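Local coordinates for sporozoite surface protein 2 (Plasmodium vivax, PDB 4HQO) that serves as a receptor for gliding motility on the surface of Plasmodium sporozoites through adhesive domains, of which the von Willebrand factor A domain binds a magnesium ion, at residues L23-S28 and P34-K39; M62-S67 and T91-T96. The protein carries 4 engineered substitutions. All coordinates share one frame; numbering follows the deposited sequence.

Both contacts lie in the von Willebrand factor A domain, and their centres are about 8 Å apart. Each brings a helix onto one of two neighbouring parallel strands, 19-26 in contact 1 and 58-65 in contact 2. The strands are joined by probable hydrogen bonds, Val25 N to Asn63 O at 2.8 Å and Gly27 N to Phe65 O at 2.7 Å. The helices are tied as well, through Trp36 of contact 1 and Leu93 of contact 2. Contact 1 reaches the magnesium site directly through Ser28. In contact 2 the side chain of Leu64 stays about 11 Å from the ion.

Contact 1. Residues L23-S28 and P34-K39; sequences LLVDGS and PNWITK. With MG (magnesium ion), chain E.
Trp36 reaches from helix 33-49 to the end of strand 19-26 and makes the contacts between the two segments. Its CB points toward the strand. CG is anti to the backbone N (chi1 -170°), which sends the indole across to the strand end. Further out, NE1 donates to the backbone O of Leu93 in helix 83-96. At the tip, Trp36 CH2 lies 4.1 Å from Val25 CG1, and the two side chains cross at about a right angle. Trp36 CZ3 is 3.7 Å from Asp26 O, which sits at the ring edge near its plane. Trp36 CZ3 also comes within 4.1 Å of Gly27 CA, at an oblique approach. Strand 19-26 and helix 33-49 open a beta-alpha-beta unit of the von Willebrand factor A fold. The strand end and the loop after it hold the DxSxS part of the metal ion-dependent adhesion site, Asp26, Ser28 and Ser30. Ser28 OG binds magnesium at 2.3 Å; Ser30 and, from another loop, Thr103 are the other protein ligands, and three waters are also bound. Asp26, in the second shell of the metal, holds this loop in shape. Asp26 OD1 takes the Ser28 N-H at 3.0 Å nearly end-on, forming an Asx turn, and accepts from Ser28 OG at 2.8 Å on the syn side. Asp26 OD2 is hydrogen-bonded to a metal-bound water at 2.8 Å and also to Thr133.

Contact 2. Residues M62-S67 and T91-T96; sequences MNLFGS and TELRKT. Engineered in segment 62-67: Ser67 (natural residue Asn).
Leu93 on helix 83-96 meets Met62 and Leu64 of strand 58-65 with its two methyl groups. Leu93 CD1 lies 4.1 Å from Met62 CE, and these two side chains reach toward each other, tip to tip. Leu93 CD2 lies 4.2 Å from Leu64 CD2. All three residues are buried, and the contact between the segments is apolar, with no hydrogen bond across it. Met62 spans the gap because its chain is extended, with CG anti to the backbone N (chi1 -172°) and SD anti to CA (chi2 -179°). Met62 and Leu64 are two apart on the strand, so both point to the same side of the sheet, toward the helix. The intervening Asn63 faces the other side and touches helix 105-117. This is the layered arrangement of the von Willebrand factor A fold, with helices packed on both faces of a mainly parallel sheet. Around the three side chains, Leu72 of the antiparallel strand 69-73 touches both Leu64 and Leu93. Val25 of strand 19-26 touches Met62. Tyr97, just beyond the helix, packs on Leu64. In the last turn of the helix, Thr96 N at 3.0 Å and Thr96 OG1 at 2.6 Å both bond to Glu92 O. The two donors approach from opposite faces of the carbonyl plane. On the strand side, Gly66 O accepts from Ser104 OG.

Contact 1. Residues L23-S28 and P34-K39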
ATOM      1  N   LEU A  23       9.256  -5.704   1.332  1.00 24.94           N
ATOM      2  CA  LEU A  23      10.038  -6.906   1.085  1.00 26.92           C
ATOM      3  C   LEU A  23      11.024  -7.101   2.229  1.00 31.26           C
ATOM      4  O   LEU A  23      11.966  -6.316   2.389  1.00 28.53           O
ATOM      5  CB  LEU A  23      10.773  -6.787  -0.252  1.00 24.55           C
ATOM      6  CG  LEU A  23      11.630  -7.949  -0.755  1.00 32.60           C
ATOM      7  CD1 LEU A  23      10.885  -9.267  -0.656  1.00 26.97           C
ATOM      8  CD2 LEU A  23      12.049  -7.684  -2.200  1.00 29.61           C
ATOM      9  N   LEU A  24      10.788  -8.136   3.034  1.00 23.92           N
ATOM     10  CA  LEU A  24      11.593  -8.391   4.236  1.00 24.81           C
ATOM     11  C   LEU A  24      12.475  -9.604   3.963  1.00 26.06           C
ATOM     12  O   LEU A  24      11.976 -10.716   3.758  1.00 29.05           O
ATOM     13  CB  LEU A  24      10.695  -8.663   5.440  1.00 20.73           C
ATOM     14  CG  LEU A  24       9.530  -7.697   5.700  1.00 33.22           C
ATOM     15  CD1 LEU A  24       8.762  -8.085   6.987  1.00 20.91           C
ATOM     16  CD2 LEU A  24      10.026  -6.265   5.783  1.00 22.64           C
ATOM     17  N   VAL A  25      13.784  -9.381   3.931  1.00 22.61           N
ATOM     18  CA  VAL A  25      14.716 -10.414   3.484  1.00 21.24           C
ATOM     19  C   VAL A  25      15.563 -10.934   4.647  1.00 24.30           C
ATOM     20  O   VAL A  25      16.245 -10.167   5.332  1.00 26.08           O
ATOM     21  CB  VAL A  25      15.630  -9.905   2.337  1.00 30.18           C
ATOM     22  CG1 VAL A  25      16.561 -11.014   1.866  1.00 24.66           C
ATOM     23  CG2 VAL A  25      14.788  -9.381   1.167  1.00 23.44           C
ATOM     24  N   ASP A  26      15.488 -12.239   4.878  1.00 29.98           N
ATOM     25  CA  ASP A  26      16.266 -12.901   5.927  1.00 30.37           C
ATOM     26  C   ASP A  26      17.733 -12.996   5.486  1.00 29.52           C
ATOM     27  O   ASP A  26      18.042 -13.703   4.528  1.00 28.33           O
ATOM     28  CB  ASP A  26      15.691 -14.305   6.126  1.00 25.56           C
ATOM     29  CG  ASP A  26      16.223 -15.017   7.366  1.00 34.45           C
ATOM     30  OD1 ASP A  26      17.354 -14.726   7.828  1.00 35.06           O
ATOM     31  OD2 ASP A  26      15.489 -15.907   7.858  1.00 28.92           O
ATOM     32  N   GLY A  27      18.633 -12.291   6.173  1.00 28.35           N
ATOM     33  CA  GLY A  27      20.058 -12.368   5.862  1.00 26.45           C
ATOM     34  C   GLY A  27      20.887 -13.010   6.971  1.00 28.51           C
ATOM     35  O   GLY A  27      22.091 -12.753   7.101  1.00 30.46           O
ATOM     36  N   SER A  28      20.236 -13.843   7.783  1.00 29.79           N
ATOM     37  CA  SER A  28      20.868 -14.465   8.942  1.00 30.21           C
ATOM     38  C   SER A  28      21.841 -15.587   8.561  1.00 31.15           C
ATOM     39  O   SER A  28      21.854 -16.068   7.427  1.00 37.00           O
ATOM     40  CB  SER A  28      19.801 -15.031   9.880  1.00 25.72           C
ATOM     41  OG  SER A  28      19.188 -16.190   9.331  1.00 31.29           O
ATOM     42  N   PRO A  34      26.238 -19.985   0.398  1.00 38.45           N
ATOM     43  CA  PRO A  34      25.953 -20.607  -0.897  1.00 40.26           C
ATOM     44  C   PRO A  34      24.501 -20.422  -1.322  1.00 38.85           C
ATOM     45  O   PRO A  34      24.248 -20.187  -2.500  1.00 40.35           O
ATOM     46  CB  PRO A  34      26.264 -22.088  -0.655  1.00 45.20           C
ATOM     47  CG  PRO A  34      27.232 -22.093   0.470  1.00 38.43           C
ATOM     48  CD  PRO A  34      26.806 -20.960   1.353  1.00 38.36           C
ATOM     49  N   ASN A  35      23.570 -20.488  -0.375  1.00 32.50           N
ATOM     50  CA  ASN A  35      22.160 -20.287  -0.694  1.00 31.24           C
ATOM     51  C   ASN A  35      21.867 -18.838  -1.082  1.00 37.90           C
ATOM     52  O   ASN A  35      21.062 -18.579  -1.975  1.00 41.56           O
ATOM     53  CB  ASN A  35      21.272 -20.714   0.482  1.00 31.18           C
ATOM     54  CG  ASN A  35      19.817 -20.826   0.097  1.00 39.41           C
ATOM     55  OD1 ASN A  35      19.060 -19.865   0.223  1.00 37.89           O
ATOM     56  ND2 ASN A  35      19.417 -21.999  -0.392  1.00 38.70           N
ATOM     57  N   TRP A  36      22.520 -17.900  -0.400  1.00 32.21           N
ATOM     58  CA  TRP A  36      22.447 -16.481  -0.745  1.00 33.24           C
ATOM     59  C   TRP A  36      22.724 -16.250  -2.249  1.00 31.39           C
ATOM     60  O   TRP A  36      22.001 -15.522  -2.928  1.00 32.39           O
ATOM     61  CB  TRP A  36      23.456 -15.694   0.110  1.00 34.18           C
ATOM     62  CG  TRP A  36      23.305 -14.204   0.027  1.00 26.76           C
ATOM     63  CD1 TRP A  36      24.127 -13.326  -0.632  1.00 31.48           C
ATOM     64  CD2 TRP A  36      22.263 -13.413   0.609  1.00 29.36           C
ATOM     65  NE1 TRP A  36      23.656 -12.038  -0.498  1.00 25.66           N
ATOM     66  CE2 TRP A  36      22.514 -12.068   0.269  1.00 29.95           C
ATOM     67  CE3 TRP A  36      21.140 -13.715   1.402  1.00 26.99           C
ATOM     68  CZ2 TRP A  36      21.684 -11.027   0.676  1.00 32.76           C
ATOM     69  CZ3 TRP A  36      20.319 -12.679   1.808  1.00 27.00           C
ATOM     70  CH2 TRP A  36      20.593 -11.354   1.444  1.00 31.27           C
ATOM     71  N   ILE A  37      23.752 -16.909  -2.768  1.00 30.45           N
ATOM     72  CA  ILE A  37      24.188 -16.684  -4.136  1.00 32.17           C
ATOM     73  C   ILE A  37      23.373 -17.447  -5.175  1.00 41.14           C
ATOM     74  O   ILE A  37      23.041 -16.908  -6.239  1.00 37.65           O
ATOM     75  CB  ILE A  37      25.684 -17.054  -4.295  1.00 33.60           C
ATOM     76  CG1 ILE A  37      26.548 -16.159  -3.398  1.00 37.03           C
ATOM     77  CG2 ILE A  37      26.122 -16.958  -5.753  1.00 37.70           C
ATOM     78  CD1 ILE A  37      26.355 -14.658  -3.649  1.00 33.34           C
ATOM     79  N   THR A  38      23.065 -18.705  -4.881  1.00 34.00           N
ATOM     80  CA  THR A  38      22.437 -19.577  -5.875  1.00 41.30           C
ATOM     81  C   THR A  38      20.916 -19.552  -5.835  1.00 34.83           C
ATOM     82  O   THR A  38      20.262 -19.992  -6.774  1.00 38.79           O
ATOM     83  CB  THR A  38      22.876 -21.040  -5.699  1.00 40.77           C
ATOM     84  OG1 THR A  38      22.394 -21.517  -4.438  1.00 43.50           O
ATOM     85  CG2 THR A  38      24.401 -21.163  -5.759  1.00 40.47           C
ATOM     86  N   LYS A  39      20.374 -19.008  -4.758  1.00 32.21           N
ATOM     87  CA  LYS A  39      18.936 -19.061  -4.505  1.00 44.56           C
ATOM     88  C   LYS A  39      18.321 -17.700  -4.158  1.00 36.64           C
ATOM     89  O   LYS A  39      17.372 -17.246  -4.804  1.00 36.79           O
ATOM     90  CB  LYS A  39      18.634 -20.091  -3.397  1.00 38.35           C
ATOM     91  CG  LYS A  39      17.283 -19.920  -2.721  1.00 57.64           C
ATOM     92  CD  LYS A  39      16.153 -20.485  -3.554  1.00 73.71           C
ATOM     93  CE  LYS A  39      14.846 -20.491  -2.767  1.00 76.81           C
ATOM     94  NZ  LYS A  39      13.754 -21.136  -3.544  1.00 79.31           N
TER
HETATM   95 MG    MG E 301      18.517 -17.617  10.994  1.00 56.81          MG
HETATM   96  O   HOH W   1      16.651 -17.447   9.918  1.00 36.80           O
HETATM   97  O   HOH W   2      18.055 -18.747  12.734  1.00 47.78           O
HETATM   98  O   HOH W   3      20.521 -17.782  11.844  1.00 36.68           O

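Contact 2. Residues M62-S67 and T91-T96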
ATOM      1  N   MET A  62      12.200  -2.129   1.385  1.00 24.24           N
ATOM      2  CA  MET A  62      13.024  -3.321   1.551  1.00 27.78           C
ATOM      3  C   MET A  62      13.836  -3.278   2.829  1.00 28.83           C
ATOM      4  O   MET A  62      14.470  -2.270   3.144  1.00 27.57           O
ATOM      5  CB  MET A  62      13.926  -3.536   0.341  1.00 29.32           C
ATOM      6  CG  MET A  62      14.681  -4.865   0.328  1.00 27.69           C
ATOM      7  SD  MET A  62      15.739  -4.934  -1.162  1.00 38.66           S
ATOM      8  CE  MET A  62      15.942  -6.696  -1.356  1.00 44.48           C
ATOM      9  N   ASN A  63      13.793  -4.383   3.567  1.00 27.68           N
ATOM     10  CA  ASN A  63      14.507  -4.506   4.828  1.00 23.80           C
ATOM     11  C   ASN A  63      15.284  -5.807   4.851  1.00 27.38           C
ATOM     12  O   ASN A  63      14.771  -6.868   4.463  1.00 32.20           O
ATOM     13  CB  ASN A  63      13.524  -4.497   6.012  1.00 30.25           C
ATOM     14  CG  ASN A  63      14.206  -4.221   7.336  1.00 46.65           C
ATOM     15  OD1 ASN A  63      14.932  -5.068   7.866  1.00 48.11           O
ATOM     16  ND2 ASN A  63      13.973  -3.032   7.881  1.00 47.24           N
ATOM     17  N   LEU A  64      16.513  -5.727   5.335  1.00 26.06           N
ATOM     18  CA  LEU A  64      17.354  -6.898   5.507  1.00 23.13           C
ATOM     19  C   LEU A  64      17.449  -7.212   6.999  1.00 27.16           C
ATOM     20  O   LEU A  64      17.913  -6.379   7.787  1.00 25.50           O
ATOM     21  CB  LEU A  64      18.751  -6.607   4.963  1.00 23.41           C
ATOM     22  CG  LEU A  64      19.767  -7.751   5.045  1.00 25.21           C
ATOM     23  CD1 LEU A  64      19.379  -8.865   4.090  1.00 26.91           C
ATOM     24  CD2 LEU A  64      21.145  -7.235   4.709  1.00 23.99           C
ATOM     25  N   PHE A  65      17.019  -8.398   7.410  1.00 24.15           N
ATOM     26  CA  PHE A  65      17.105  -8.714   8.833  1.00 23.66           C
ATOM     27  C   PHE A  65      18.019  -9.897   9.151  1.00 30.01           C
ATOM     28  O   PHE A  65      18.069 -10.889   8.430  1.00 34.22           O
ATOM     29  CB  PHE A  65      15.722  -8.889   9.465  1.00 25.17           C
ATOM     30  CG  PHE A  65      14.921 -10.041   8.912  1.00 27.92           C
ATOM     31  CD1 PHE A  65      14.123  -9.876   7.782  1.00 25.57           C
ATOM     32  CD2 PHE A  65      14.934 -11.277   9.548  1.00 25.82           C
ATOM     33  CE1 PHE A  65      13.365 -10.933   7.284  1.00 22.82           C
ATOM     34  CE2 PHE A  65      14.175 -12.344   9.061  1.00 19.66           C
ATOM     35  CZ  PHE A  65      13.387 -12.169   7.926  1.00 22.44           C
ATOM     36  N   GLY A  66      18.761  -9.755  10.238  1.00 27.71           N
ATOM     37  CA  GLY A  66      19.718 -10.750  10.664  1.00 28.14           C
ATOM     38  C   GLY A  66      19.910 -10.509  12.137  1.00 33.12           C
ATOM     39  O   GLY A  66      18.925 -10.465  12.865  1.00 29.24           O
ATOM     40  N   SER A  67      21.157 -10.337  12.574  1.00 30.48           N
ATOM     41  CA  SER A  67      21.433  -9.979  13.966  1.00 37.97           C
ATOM     42  C   SER A  67      20.804  -8.634  14.274  1.00 29.60           C
ATOM     43  O   SER A  67      20.372  -8.370  15.396  1.00 32.57           O
ATOM     44  CB  SER A  67      22.946  -9.900  14.226  1.00 38.38           C
ATOM     45  OG  SER A  67      23.502 -11.191  14.393  1.00 53.85           O
ATOM     46  N   THR A  91      22.037  -6.045  -6.482  1.00 28.07           N
ATOM     47  CA  THR A  91      23.400  -6.292  -6.963  1.00 30.84           C
ATOM     48  C   THR A  91      24.429  -5.996  -5.874  1.00 34.99           C
ATOM     49  O   THR A  91      25.395  -6.735  -5.690  1.00 33.77           O
ATOM     50  CB  THR A  91      23.721  -5.479  -8.217  1.00 36.80           C
ATOM     51  OG1 THR A  91      22.906  -5.945  -9.297  1.00 38.41           O
ATOM     52  CG2 THR A  91      25.221  -5.629  -8.608  1.00 29.76           C
ATOM     53  N   GLU A  92      24.188  -4.914  -5.148  1.00 34.48           N
ATOM     54  CA  GLU A  92      24.999  -4.525  -4.011  1.00 38.40           C
ATOM     55  C   GLU A  92      24.967  -5.608  -2.936  1.00 36.61           C
ATOM     56  O   GLU A  92      25.977  -5.888  -2.294  1.00 35.90           O
ATOM     57  CB  GLU A  92      24.450  -3.218  -3.448  1.00 49.71           C
ATOM     58  CG  GLU A  92      25.484  -2.256  -2.933  1.00 58.61           C
ATOM     59  CD  GLU A  92      24.864  -0.956  -2.466  1.00 65.29           C
ATOM     60  OE1 GLU A  92      23.942  -0.452  -3.151  1.00 54.08           O
ATOM     61  OE2 GLU A  92      25.292  -0.446  -1.408  1.00 73.29           O
ATOM     62  N   LEU A  93      23.804  -6.219  -2.742  1.00 27.20           N
ATOM     63  CA  LEU A  93      23.671  -7.298  -1.767  1.00 26.58           C
ATOM     64  C   LEU A  93      24.412  -8.546  -2.216  1.00 30.77           C
ATOM     65  O   LEU A  93      25.022  -9.241  -1.402  1.00 35.56           O
ATOM     66  CB  LEU A  93      22.195  -7.633  -1.504  1.00 23.17           C
ATOM     67  CG  LEU A  93      21.399  -6.590  -0.705  1.00 30.59           C
ATOM     68  CD1 LEU A  93      19.975  -7.061  -0.534  1.00 33.30           C
ATOM     69  CD2 LEU A  93      22.018  -6.312   0.657  1.00 25.43           C
ATOM     70  N   ARG A  94      24.359  -8.835  -3.513  1.00 28.22           N
ATOM     71  CA  ARG A  94      25.065  -9.992  -4.045  1.00 31.66           C
ATOM     72  C   ARG A  94      26.575  -9.843  -3.852  1.00 36.01           C
ATOM     73  O   ARG A  94      27.282 -10.800  -3.527  1.00 38.38           O
ATOM     74  CB  ARG A  94      24.762 -10.184  -5.530  1.00 27.03           C
ATOM     75  CG  ARG A  94      25.469 -11.406  -6.114  1.00 29.41           C
ATOM     76  CD  ARG A  94      25.279 -11.541  -7.617  1.00 33.69           C
ATOM     77  NE  ARG A  94      25.643 -10.333  -8.351  1.00 42.83           N
ATOM     78  CZ  ARG A  94      26.875 -10.056  -8.779  1.00 45.33           C
ATOM     79  NH1 ARG A  94      27.875 -10.887  -8.531  1.00 45.74           N
ATOM     80  NH2 ARG A  94      27.107  -8.940  -9.450  1.00 46.67           N
ATOM     81  N   LYS A  95      27.064  -8.630  -4.056  1.00 30.00           N
ATOM     82  CA  LYS A  95      28.501  -8.401  -4.100  1.00 37.46           C
ATOM     83  C   LYS A  95      29.134  -8.218  -2.727  1.00 40.15           C
ATOM     84  O   LYS A  95      30.281  -8.581  -2.533  1.00 44.80           O
ATOM     85  CB  LYS A  95      28.815  -7.174  -4.952  1.00 37.80           C
ATOM     86  CG  LYS A  95      28.496  -7.303  -6.427  1.00 45.51           C
ATOM     87  CD  LYS A  95      29.141  -6.162  -7.205  1.00 50.81           C
ATOM     88  CE  LYS A  95      28.804  -6.215  -8.685  1.00 79.24           C
ATOM     89  NZ  LYS A  95      29.308  -5.018  -9.421  1.00 93.54           N
ATOM     90  N   THR A  96      28.396  -7.641  -1.782  1.00 35.86           N
ATOM     91  CA  THR A  96      29.026  -7.129  -0.571  1.00 34.37           C
ATOM     92  C   THR A  96      28.424  -7.630   0.749  1.00 42.70           C
ATOM     93  O   THR A  96      28.942  -7.320   1.814  1.00 39.13           O
ATOM     94  CB  THR A  96      29.009  -5.589  -0.544  1.00 39.46           C
ATOM     95  OG1 THR A  96      27.663  -5.130  -0.415  1.00 41.28           O
ATOM     96  CG2 THR A  96      29.624  -5.012  -1.822  1.00 35.65           C
TER